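PDB 1YE8: nucleoside-triphosphatase THEP1 from Aquifex aeolicus, which hydrolyses nucleoside triphosphates, among them ATP, GTP, CTP, TTP and UTP, to the diphosphate and phosphate, and has no kinase activity. Local coordinates for residues K68-E81 with I108-D120. Numbering follows the deposited sequence.
Sequences KLVGSYGVNVQYFE and IGKMELFSKKFRD
With CG of Phe-114 anti to its carbonyl carbon (chi1 -77°), the ring lies against Lys-68, while Phe-80, its CG anti to the backbone N (chi1 172°), carries its own ring to Phe-118 and Glu-112. Lys-68 CB sits 3.6 Å from the centroid of the Phe-114 ring, almost exactly on the normal, a CH-pi contact over the face. Val-70 CG2 and the carbonyl O of Leu-69 reach the edge of the same ring, and Val-77 CG2 packs on Phe-114 CB at 3.7 Å. With an alanine here the ring is gone, and the aliphatic chain of Lys-68 would probably lose the face it lies on, a gap opening toward Val-70 and Val-75. The side chain of Met-111, a selenomethionine, crosses that of Val-70 at about a right angle, CG 3.6 Å from Val-70 CG2. In this P-loop NTPase, a variation of the RecA fold, the contact ties the hairpin at the edge of the antiparallel sheet and the start of helix 77-97 to the chain running from strand 102-105 of the parallel sheet into helix 116-126. Phe-80 turns its edge onto the face of Phe-118, planes at 84°, while its CE1 touches Glu-112 CG at 3.5 Å. Ser-115 OG donates to the anti lone pair of Glu-81 OE2 at 2.6 Å and, as N-cap, accepts from Phe-118 N at 2.9 Å. Glu-81 OE2 also accepts a hydrogen bond from a water that in turn accepts one from Lys-117 N.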
# COMPACT_ATOMS: atom_id res chain seq x y z
N LYS A 68 0.09 7.54 -19.13
CA LYS A 68 0.43 6.50 -18.16
C LYS A 68 -0.72 5.50 -18.14
O LYS A 68 -1.81 5.80 -17.63
CB LYS A 68 0.71 7.09 -16.77
CG LYS A 68 1.63 8.32 -16.78
CD LYS A 68 2.99 8.03 -17.41
CE LYS A 68 3.70 9.33 -17.81
NZ LYS A 68 4.43 9.23 -19.12
N LEU A 69 -0.48 4.34 -18.73
CA LEU A 69 -1.54 3.35 -18.94
C LEU A 69 -1.18 2.02 -18.31
O LEU A 69 -0.03 1.58 -18.40
CB LEU A 69 -1.76 3.13 -20.44
CG LEU A 69 -2.30 4.31 -21.25
CD1 LEU A 69 -2.19 4.03 -22.76
CD2 LEU A 69 -3.74 4.65 -20.88
N VAL A 70 -2.16 1.39 -17.68
CA VAL A 70 -2.08 -0.03 -17.33
C VAL A 70 -3.30 -0.67 -17.97
O VAL A 70 -4.42 -0.52 -17.47
CB VAL A 70 -2.04 -0.27 -15.79
CG1 VAL A 70 -2.05 -1.77 -15.47
CG2 VAL A 70 -0.83 0.43 -15.15
N GLY A 71 -3.07 -1.39 -19.07
CA GLY A 71 -4.14 -1.88 -19.92
C GLY A 71 -5.03 -0.73 -20.38
O GLY A 71 -4.56 0.23 -21.01
N SER A 72 -6.32 -0.82 -20.05
CA SER A 72 -7.27 0.21 -20.46
C SER A 72 -7.41 1.33 -19.43
O SER A 72 -8.17 2.28 -19.64
CB SER A 72 -8.64 -0.41 -20.73
OG SER A 72 -9.18 -0.94 -19.54
N TYR A 73 -6.70 1.22 -18.30
CA TYR A 73 -6.80 2.23 -17.24
C TYR A 73 -5.80 3.36 -17.45
O TYR A 73 -4.60 3.11 -17.49
CB TYR A 73 -6.52 1.57 -15.88
CG TYR A 73 -7.53 0.51 -15.51
CD1 TYR A 73 -8.73 0.85 -14.92
CD2 TYR A 73 -7.29 -0.83 -15.82
CE1 TYR A 73 -9.68 -0.13 -14.61
CE2 TYR A 73 -8.22 -1.80 -15.51
CZ TYR A 73 -9.41 -1.45 -14.91
OH TYR A 73 -10.35 -2.41 -14.60
N GLY A 74 -6.31 4.58 -17.55
CA GLY A 74 -5.47 5.77 -17.59
C GLY A 74 -5.20 6.24 -16.18
O GLY A 74 -6.12 6.36 -15.37
N VAL A 75 -3.93 6.47 -15.87
CA VAL A 75 -3.51 6.88 -14.53
C VAL A 75 -3.21 8.37 -14.48
O VAL A 75 -2.40 8.90 -15.27
CB VAL A 75 -2.26 6.10 -14.05
CG1 VAL A 75 -1.83 6.56 -12.66
CG2 VAL A 75 -2.54 4.60 -14.05
N ASN A 76 -3.87 9.06 -13.55
CA ASN A 76 -3.59 10.46 -13.31
C ASN A 76 -2.68 10.57 -12.09
O ASN A 76 -3.12 10.42 -10.92
CB ASN A 76 -4.88 11.24 -13.11
CG ASN A 76 -4.64 12.74 -13.07
OD1 ASN A 76 -3.72 13.20 -12.40
ND2 ASN A 76 -5.49 13.50 -13.78
N VAL A 77 -1.40 10.76 -12.39
CA VAL A 77 -0.35 10.77 -11.37
C VAL A 77 -0.61 11.89 -10.36
O VAL A 77 -0.39 11.71 -9.16
CB VAL A 77 1.04 10.90 -12.02
CG1 VAL A 77 2.11 11.25 -10.98
CG2 VAL A 77 1.37 9.63 -12.78
N GLN A 78 -1.07 13.04 -10.84
CA GLN A 78 -1.34 14.20 -10.00
C GLN A 78 -2.49 13.91 -9.02
O GLN A 78 -2.39 14.25 -7.84
CB GLN A 78 -1.62 15.43 -10.88
CG GLN A 78 -0.37 15.99 -11.60
CD GLN A 78 0.22 15.03 -12.66
OE1 GLN A 78 1.44 14.83 -12.71
NE2 GLN A 78 -0.65 14.44 -13.51
N TYR A 79 -3.54 13.25 -9.50
CA TYR A 79 -4.64 12.90 -8.61
C TYR A 79 -4.19 11.94 -7.52
O TYR A 79 -4.59 12.06 -6.37
CB TYR A 79 -5.79 12.24 -9.37
CG TYR A 79 -6.59 13.17 -10.29
CD1 TYR A 79 -6.32 14.54 -10.36
CD2 TYR A 79 -7.64 12.65 -11.04
CE1 TYR A 79 -7.09 15.37 -11.19
CE2 TYR A 79 -8.41 13.47 -11.86
CZ TYR A 79 -8.12 14.82 -11.93
OH TYR A 79 -8.90 15.61 -12.78
N PHE A 80 -3.35 10.97 -7.90
CA PHE A 80 -2.82 10.03 -6.94
C PHE A 80 -1.97 10.76 -5.89
O PHE A 80 -2.16 10.58 -4.68
CB PHE A 80 -2.00 8.95 -7.65
CG PHE A 80 -1.26 8.04 -6.71
CD1 PHE A 80 -1.96 7.10 -5.98
CD2 PHE A 80 0.12 8.11 -6.57
CE1 PHE A 80 -1.30 6.24 -5.08
CE2 PHE A 80 0.80 7.26 -5.69
CZ PHE A 80 0.08 6.32 -4.95
N GLU A 81 -1.05 11.59 -6.36
CA GLU A 81 -0.11 12.28 -5.48
C GLU A 81 -0.80 13.23 -4.53
O GLU A 81 -0.36 13.39 -3.40
CB GLU A 81 0.92 13.06 -6.31
CG GLU A 81 1.95 12.16 -6.97
CD GLU A 81 2.95 12.90 -7.87
OE1 GLU A 81 2.74 14.09 -8.20
OE2 GLU A 81 3.93 12.26 -8.27
N ILE A 108 1.90 -0.80 -3.53
CA ILE A 108 3.10 -0.47 -4.27
C ILE A 108 3.01 -1.25 -5.58
O ILE A 108 3.64 -2.31 -5.75
CB ILE A 108 4.38 -0.78 -3.46
CG1 ILE A 108 4.30 -0.10 -2.07
CG2 ILE A 108 5.65 -0.33 -4.23
CD1 ILE A 108 5.35 -0.53 -1.13
N GLY A 109 2.22 -0.72 -6.51
CA GLY A 109 1.91 -1.40 -7.75
C GLY A 109 2.18 -0.54 -8.97
O GLY A 109 2.57 0.62 -8.84
N LYS A 110 1.98 -1.12 -10.15
CA LYS A 110 2.30 -0.44 -11.39
C LYS A 110 1.63 0.93 -11.54
O LYS A 110 2.27 1.88 -11.96
CB LYS A 110 1.94 -1.33 -12.58
CG LYS A 110 2.51 -0.79 -13.89
CD LYS A 110 3.97 -1.19 -14.06
CE LYS A 110 4.49 -0.85 -15.44
NZ LYS A 110 4.37 0.61 -15.71
N MSE A 111 0.35 1.04 -11.18
CA MSE A 111 -0.36 2.31 -11.33
C MSE A 111 0.22 3.39 -10.43
O MSE A 111 0.44 4.52 -10.87
CB MSE A 111 -1.84 2.14 -11.07
CG MSE A 111 -2.47 1.17 -12.03
SE MSE A 111 -4.33 0.91 -11.69
CE MSE A 111 -4.31 0.75 -9.77
N GLU A 112 0.56 3.02 -9.20
CA GLU A 112 1.09 3.98 -8.24
C GLU A 112 2.53 4.38 -8.58
O GLU A 112 2.94 5.52 -8.35
CB GLU A 112 1.03 3.38 -6.83
CG GLU A 112 -0.40 3.12 -6.37
CD GLU A 112 -0.97 1.76 -6.75
OE1 GLU A 112 -0.34 0.94 -7.46
OE2 GLU A 112 -2.10 1.47 -6.28
N LEU A 113 3.28 3.44 -9.14
CA LEU A 113 4.72 3.62 -9.38
C LEU A 113 5.03 4.55 -10.55
O LEU A 113 6.18 4.89 -10.76
CB LEU A 113 5.43 2.26 -9.51
CG LEU A 113 5.52 1.51 -8.16
CD1 LEU A 113 5.92 0.07 -8.39
CD2 LEU A 113 6.50 2.16 -7.20
N PHE A 114 4.00 5.01 -11.28
CA PHE A 114 4.22 6.08 -12.25
C PHE A 114 4.62 7.39 -11.57
O PHE A 114 5.17 8.27 -12.22
CB PHE A 114 2.96 6.32 -13.08
CG PHE A 114 2.73 5.31 -14.16
CD1 PHE A 114 3.60 5.20 -15.24
CD2 PHE A 114 1.61 4.51 -14.13
CE1 PHE A 114 3.35 4.27 -16.26
CE2 PHE A 114 1.36 3.58 -15.15
CZ PHE A 114 2.23 3.46 -16.20
N SER A 115 4.38 7.51 -10.27
CA SER A 115 4.75 8.73 -9.54
C SER A 115 6.17 8.64 -9.00
O SER A 115 6.46 7.79 -8.15
CB SER A 115 3.76 8.95 -8.38
OG SER A 115 4.30 9.82 -7.40
N LYS A 116 7.04 9.53 -9.47
CA LYS A 116 8.42 9.60 -9.00
C LYS A 116 8.44 9.95 -7.52
O LYS A 116 9.19 9.38 -6.74
CB LYS A 116 9.23 10.63 -9.81
CG LYS A 116 10.63 10.87 -9.25
CD LYS A 116 11.60 11.44 -10.30
CE LYS A 116 12.84 12.04 -9.66
NZ LYS A 116 13.53 11.10 -8.70
N LYS A 117 7.60 10.90 -7.12
CA LYS A 117 7.53 11.28 -5.73
C LYS A 117 7.19 10.07 -4.85
O LYS A 117 7.78 9.87 -3.79
CB LYS A 117 6.49 12.38 -5.50
CG LYS A 117 6.89 13.75 -6.06
CD LYS A 117 5.76 14.73 -5.81
CE LYS A 117 5.97 16.05 -6.52
NZ LYS A 117 4.86 17.00 -6.19
N PHE A 118 6.25 9.24 -5.32
CA PHE A 118 5.88 8.04 -4.59
C PHE A 118 7.04 7.04 -4.55
O PHE A 118 7.33 6.48 -3.49
CB PHE A 118 4.65 7.41 -5.23
CG PHE A 118 4.16 6.15 -4.56
CD1 PHE A 118 3.58 6.18 -3.28
CD2 PHE A 118 4.25 4.93 -5.22
CE1 PHE A 118 3.09 5.00 -2.67
CE2 PHE A 118 3.78 3.75 -4.62
CZ PHE A 118 3.20 3.79 -3.35
N ARG A 119 7.68 6.80 -5.68
CA ARG A 119 8.83 5.88 -5.69
C ARG A 119 9.90 6.29 -4.67
O ARG A 119 10.40 5.46 -3.90
CB ARG A 119 9.47 5.79 -7.07
CG ARG A 119 8.59 5.21 -8.16
CD ARG A 119 9.32 4.85 -9.44
NE ARG A 119 10.04 5.96 -10.06
CZ ARG A 119 9.53 6.80 -10.95
NH1 ARG A 119 8.26 6.72 -11.31
NH2 ARG A 119 10.30 7.75 -11.49
N ASP A 120 10.25 7.57 -4.67
CA ASP A 120 11.32 8.05 -3.81
C ASP A 120 10.93 7.94 -2.34
O ASP A 120 11.73 7.54 -1.49
CB ASP A 120 11.71 9.49 -4.16
CG ASP A 120 12.31 9.63 -5.56
OD1 ASP A 120 12.77 8.61 -6.14
OD2 ASP A 120 12.32 10.71 -6.17
O HOH W 1 2.04 0.15 -17.38
O HOH W 2 6.39 12.70 -9.35
O HOH W 3 1.70 16.35 -7.28